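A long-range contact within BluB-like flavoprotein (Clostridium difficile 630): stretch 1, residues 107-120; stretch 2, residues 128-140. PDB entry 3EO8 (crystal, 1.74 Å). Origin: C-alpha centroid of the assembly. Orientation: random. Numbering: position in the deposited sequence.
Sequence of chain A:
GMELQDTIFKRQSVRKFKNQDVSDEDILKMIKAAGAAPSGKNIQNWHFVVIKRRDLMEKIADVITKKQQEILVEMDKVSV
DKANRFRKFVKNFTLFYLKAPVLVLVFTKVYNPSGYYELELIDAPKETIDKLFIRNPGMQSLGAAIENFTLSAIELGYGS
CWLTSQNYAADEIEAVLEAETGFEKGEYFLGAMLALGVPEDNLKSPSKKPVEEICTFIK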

# COMPACT_ATOMS: atom_id res chain seq x y z
N PHE A 107 -3.56 12.69 -1.45
CA PHE A 107 -2.26 13.21 -1.02
C PHE A 107 -1.70 12.34 0.09
O PHE A 107 -2.44 11.69 0.82
N THR A 108 -0.38 12.33 0.21
CA THR A 108 0.29 11.50 1.18
C THR A 108 1.59 12.23 1.58
O THR A 108 1.88 13.32 1.08
N LYS A 109 2.31 11.69 2.54
CA LYS A 109 3.57 12.21 2.97
C LYS A 109 4.54 11.07 3.32
O LYS A 109 4.12 9.92 3.55
N VAL A 110 5.83 11.38 3.34
CA VAL A 110 6.84 10.37 3.59
C VAL A 110 6.74 9.86 5.02
O VAL A 110 6.49 10.63 5.94
N TYR A 111 6.89 8.56 5.19
CA TYR A 111 6.98 7.91 6.51
C TYR A 111 8.37 7.31 6.62
O TYR A 111 8.73 6.45 5.83
N ASN A 112 9.16 7.79 7.58
CA ASN A 112 10.49 7.24 7.84
C ASN A 112 10.30 6.04 8.78
O ASN A 112 9.90 6.21 9.93
N PRO A 113 10.52 4.81 8.27
CA PRO A 113 10.10 3.60 8.99
C PRO A 113 11.10 3.21 10.07
O PRO A 113 12.13 3.85 10.21
N SER A 114 10.80 2.14 10.82
CA SER A 114 11.70 1.66 11.86
C SER A 114 13.01 1.30 11.24
O SER A 114 13.05 0.76 10.14
N GLY A 115 14.10 1.60 11.94
CA GLY A 115 15.43 1.41 11.43
C GLY A 115 16.01 2.72 10.94
O GLY A 115 17.21 2.93 10.99
N TYR A 116 15.17 3.63 10.46
CA TYR A 116 15.66 4.85 9.84
C TYR A 116 16.44 5.74 10.79
O TYR A 116 17.63 6.06 10.56
N TYR A 117 15.80 6.16 11.86
CA TYR A 117 16.49 7.05 12.79
C TYR A 117 17.62 6.35 13.56
O TYR A 117 18.62 6.95 13.91
N GLU A 118 17.42 5.07 13.83
CA GLU A 118 18.43 4.25 14.49
C GLU A 118 19.70 4.16 13.62
O GLU A 118 20.80 4.35 14.11
N LEU A 119 19.53 3.90 12.32
CA LEU A 119 20.67 3.81 11.42
C LEU A 119 21.32 5.16 11.17
O LEU A 119 22.54 5.24 11.11
N GLU A 120 20.51 6.22 11.04
CA GLU A 120 21.02 7.59 10.95
C GLU A 120 21.85 7.97 12.17
O GLU A 120 22.86 8.65 12.05
N THR A 128 22.50 1.57 2.87
CA THR A 128 21.83 0.70 3.83
C THR A 128 20.46 1.24 4.23
O THR A 128 19.45 0.51 4.24
N ILE A 129 20.40 2.53 4.53
CA ILE A 129 19.14 3.13 4.94
C ILE A 129 18.12 3.09 3.78
O ILE A 129 16.90 2.87 3.98
N ASP A 130 18.61 3.29 2.56
CA ASP A 130 17.74 3.25 1.38
C ASP A 130 16.97 1.94 1.26
O ASP A 130 15.84 1.91 0.76
N LYS A 131 17.58 0.84 1.72
CA LYS A 131 16.95 -0.48 1.63
C LYS A 131 15.63 -0.56 2.40
O LYS A 131 14.75 -1.33 2.00
N LEU A 132 15.46 0.23 3.46
CA LEU A 132 14.15 0.26 4.15
C LEU A 132 13.04 0.71 3.21
O LEU A 132 11.88 0.31 3.38
N PHE A 133 13.38 1.56 2.23
CA PHE A 133 12.37 2.17 1.40
C PHE A 133 11.98 1.36 0.16
O PHE A 133 10.95 1.67 -0.45
N ILE A 134 12.74 0.32 -0.19
CA ILE A 134 12.33 -0.55 -1.31
C ILE A 134 10.98 -1.25 -1.01
O ILE A 134 10.32 -1.72 -1.93
N ARG A 135 10.62 -1.35 0.26
CA ARG A 135 9.31 -1.87 0.66
C ARG A 135 8.48 -0.77 1.31
O ARG A 135 7.48 -1.06 1.96
N ASN A 136 8.85 0.48 1.03
CA ASN A 136 8.13 1.68 1.51
C ASN A 136 6.87 1.44 2.38
O ASN A 136 5.74 1.43 1.88
N PRO A 137 7.07 1.23 3.70
CA PRO A 137 5.94 1.07 4.62
C PRO A 137 4.91 2.22 4.59
O PRO A 137 3.70 2.00 4.72
N GLY A 138 5.36 3.45 4.33
CA GLY A 138 4.42 4.57 4.15
C GLY A 138 3.42 4.35 3.03
O GLY A 138 2.24 4.71 3.12
N MSE A 139 3.90 3.76 1.95
CA MSE A 139 3.08 3.53 0.81
C MSE A 139 2.28 2.26 0.94
O MSE A 139 1.16 2.18 0.40
N GLN A 140 2.80 1.29 1.70
CA GLN A 140 1.96 0.19 2.08
C GLN A 140 0.76 0.71 2.86
O GLN A 140 -0.38 0.26 2.67

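Two chain segments can meet mainly through matched apolar shapes, with water supplying the polar links between them, and the contact between residues 107-120 and 128-140 of this BluB-like flavoprotein is a clear example. No direct hydrogen bond crosses it, yet the two stretches bury 706 Å² between them. The helices 116-120 and 128-133 run antiparallel, at 174°, with their axes 10.0 Å apart at closest approach, and side chains fill the space between.

At the helical end, Leu119 (chi1 m, chi2 t) and Ile129 (chi1 m, chi2 t) both point toward the opposing stretch, and Leu119 CB lies 3.7 Å from Ile129 CG1. The CG2 methyl of Ile129 reaches the Tyr116 ring, 3.5 Å from Tyr116 CD2. Leu132, also m and t, pushes its CD1 methyl into a hollow floored by backbone: Leu132 CD1 is 3.6 Å from Gly115 C and 3.5 Å from Tyr116 N. The absence of a side chain at Gly115 keeps this hollow open, since an ideal CB there would sit only 3.2 Å from Leu132 CD1; the backbone angles of Gly115 independently call for glycine.

Phe133 (chi1 m) leaves its backbone sideways, but its ring end swings nearer and becomes the next bump. Pro113 CD packs 3.7 Å from Phe133 CZ, while Asn112 OD1 approaches the ring edge, 3.6 Å from the same Phe133 CZ. Tyr116 (chi1 t) meets Phe133 rim to rim, with planes at 82° and Tyr116 CD2 3.7 Å from Phe133 CE2; neither ring covers the other's face. Pro113 also touches Leu132, and its CB rests 3.9 Å from Pro137 CG, so one compact ring serves several neighbours.

A second glycine hollow receives Tyr111. Its side chain, chi1 t, points toward the other stretch and places Tyr111 CB 3.7 Å from Gly138 CA; an ideal CB on Gly138 would come within 3.0 Å of Tyr111 CB. Beyond it, selenomethionine Met139 (chi1 m, chi2 m) extends its terminal methyl to Thr108, with Met139 CE 3.6 Å from Thr108 OG1.

Water completes the polar side. One molecule donates to Tyr111 O and Asn136 OD1, each 2.7 Å from the water oxygen, and accepts from Gly138 N at 2.8 Å. A second accepts from Tyr111 N at 3.0 Å and donates to Asn136 OD1 at 2.8 Å. Asn136 OD1 also caps its helix, accepting from Met139 N at 3.2 Å, so a single carbonyl both caps the helix and anchors two water bridges.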

# COMPACT_ATOMS: atom_id res chain seq x y z
CB PHE A 107 -2.37 14.66 -0.53
CG PHE A 107 -2.38 15.68 -1.64
CD1 PHE A 107 -3.51 15.84 -2.44
CD2 PHE A 107 -1.26 16.44 -1.92
CE1 PHE A 107 -3.53 16.78 -3.47
CE2 PHE A 107 -1.25 17.35 -2.96
CZ PHE A 107 -2.39 17.54 -3.74
CB THR A 108 0.56 10.08 0.61
OG1 THR A 108 1.02 9.21 1.65
CG2 THR A 108 1.57 10.11 -0.56
CB LYS A 109 3.39 13.17 4.14
CG LYS A 109 2.87 12.54 5.44
CD LYS A 109 2.89 13.52 6.61
CE LYS A 109 2.15 12.89 7.81
NZ LYS A 109 2.39 13.54 9.13
CB VAL A 110 8.29 10.90 3.33
CG1 VAL A 110 9.32 9.90 3.82
CG2 VAL A 110 8.49 11.19 1.87
CB TYR A 111 5.92 6.84 6.66
CG TYR A 111 6.11 5.99 7.88
CD1 TYR A 111 6.06 6.55 9.14
CD2 TYR A 111 6.33 4.62 7.79
CE1 TYR A 111 6.24 5.77 10.27
CE2 TYR A 111 6.48 3.86 8.90
CZ TYR A 111 6.44 4.45 10.15
OH TYR A 111 6.63 3.68 11.28
CB ASN A 112 11.40 8.30 8.47
CG ASN A 112 11.81 9.39 7.49
OD1 ASN A 112 11.87 9.17 6.26
ND2 ASN A 112 12.06 10.57 8.02
CB PRO A 113 10.06 2.54 7.88
CG PRO A 113 11.17 3.01 6.92
CD PRO A 113 11.15 4.50 6.98
CB SER A 114 11.10 0.43 12.53
OG SER A 114 9.72 0.68 12.80
CB TYR A 116 14.49 5.64 9.24
CG TYR A 116 14.92 6.88 8.50
CD1 TYR A 116 15.07 8.09 9.17
CD2 TYR A 116 15.21 6.85 7.15
CE1 TYR A 116 15.49 9.23 8.52
CE2 TYR A 116 15.62 8.02 6.48
CZ TYR A 116 15.75 9.19 7.19
OH TYR A 116 16.14 10.36 6.58
CB TYR A 117 15.47 7.73 13.71
CG TYR A 117 14.56 8.65 12.92
CD1 TYR A 117 15.04 9.83 12.37
CD2 TYR A 117 13.21 8.34 12.73
CE1 TYR A 117 14.19 10.68 11.64
CE2 TYR A 117 12.37 9.17 12.00
CZ TYR A 117 12.87 10.33 11.46
OH TYR A 117 12.03 11.17 10.75
CB GLU A 118 17.85 2.88 14.79
CG GLU A 118 16.67 2.92 15.80
CD GLU A 118 15.28 3.14 15.20
OE1 GLU A 118 15.14 3.27 13.98
OE2 GLU A 118 14.30 3.13 16.00
CB LEU A 119 20.26 3.15 10.10
CG LEU A 119 20.00 1.64 10.20
CD1 LEU A 119 19.39 1.15 8.91
CD2 LEU A 119 21.29 0.90 10.50
CB GLU A 120 19.88 8.61 10.88
CG GLU A 120 18.98 8.49 9.70
CD GLU A 120 19.05 9.68 8.78
OE1 GLU A 120 18.78 10.81 9.28
OE2 GLU A 120 19.36 9.46 7.57
CB THR A 128 22.73 0.48 5.07
OG1 THR A 128 23.96 -0.10 4.65
CG2 THR A 128 22.08 -0.44 6.07
CB ILE A 129 19.33 4.58 5.45
CG1 ILE A 129 20.29 4.59 6.66
CG2 ILE A 129 17.98 5.17 5.87
CD1 ILE A 129 20.71 5.99 7.10
CB ASP A 130 18.54 3.45 0.10
CG ASP A 130 18.96 4.89 -0.11
OD1 ASP A 130 18.41 5.81 0.56
OD2 ASP A 130 19.88 5.09 -0.94
CB LYS A 131 17.89 -1.56 2.12
CG LYS A 131 19.17 -1.65 1.26
CD LYS A 131 20.12 -2.75 1.70
CE LYS A 131 21.37 -2.75 0.83
NZ LYS A 131 22.37 -3.75 1.31
CB LEU A 132 14.20 1.15 5.41
CG LEU A 132 15.29 0.77 6.43
CD1 LEU A 132 15.49 1.85 7.49
CD2 LEU A 132 14.95 -0.61 7.05
CB PHE A 133 12.79 3.57 1.00
CG PHE A 133 12.79 4.54 2.15
CD1 PHE A 133 11.63 5.17 2.53
CD2 PHE A 133 13.98 4.86 2.81
CE1 PHE A 133 11.61 6.06 3.57
CE2 PHE A 133 13.97 5.77 3.87
CZ PHE A 133 12.77 6.36 4.24
CB ILE A 134 13.43 -1.58 -1.74
CG1 ILE A 134 13.64 -2.68 -0.70
CG2 ILE A 134 14.72 -0.89 -2.07
CD1 ILE A 134 14.52 -3.84 -1.25
CB ARG A 135 9.47 -3.08 1.58
CG ARG A 135 10.18 -2.83 2.85
CD ARG A 135 11.68 -3.06 2.76
NE ARG A 135 11.98 -4.46 2.49
CZ ARG A 135 13.20 -4.95 2.32
NH1 ARG A 135 14.28 -4.19 2.44
NH2 ARG A 135 13.37 -6.26 2.10
CB ASN A 136 7.77 2.58 0.31
CG ASN A 136 7.70 4.01 0.68
OD1 ASN A 136 7.05 4.38 1.67
ND2 ASN A 136 8.41 4.85 -0.06
CB PRO A 137 6.63 0.84 5.97
CG PRO A 137 7.96 0.20 5.60
CD PRO A 137 8.36 1.03 4.39
CB MSE A 139 3.88 3.60 -0.47
CG MSE A 139 4.47 4.98 -0.67
SE MSE A 139 3.16 6.46 -0.64
CE MSE A 139 3.99 7.47 0.76
CB GLN A 140 2.72 -0.83 2.92
CG GLN A 140 3.83 -1.58 2.23
CD GLN A 140 4.34 -2.72 3.07
OE1 GLN A 140 3.58 -3.45 3.65
NE2 GLN A 140 5.66 -2.88 3.14
O HOH W 1 8.06 4.33 4.22
O HOH W 2 7.01 6.95 2.69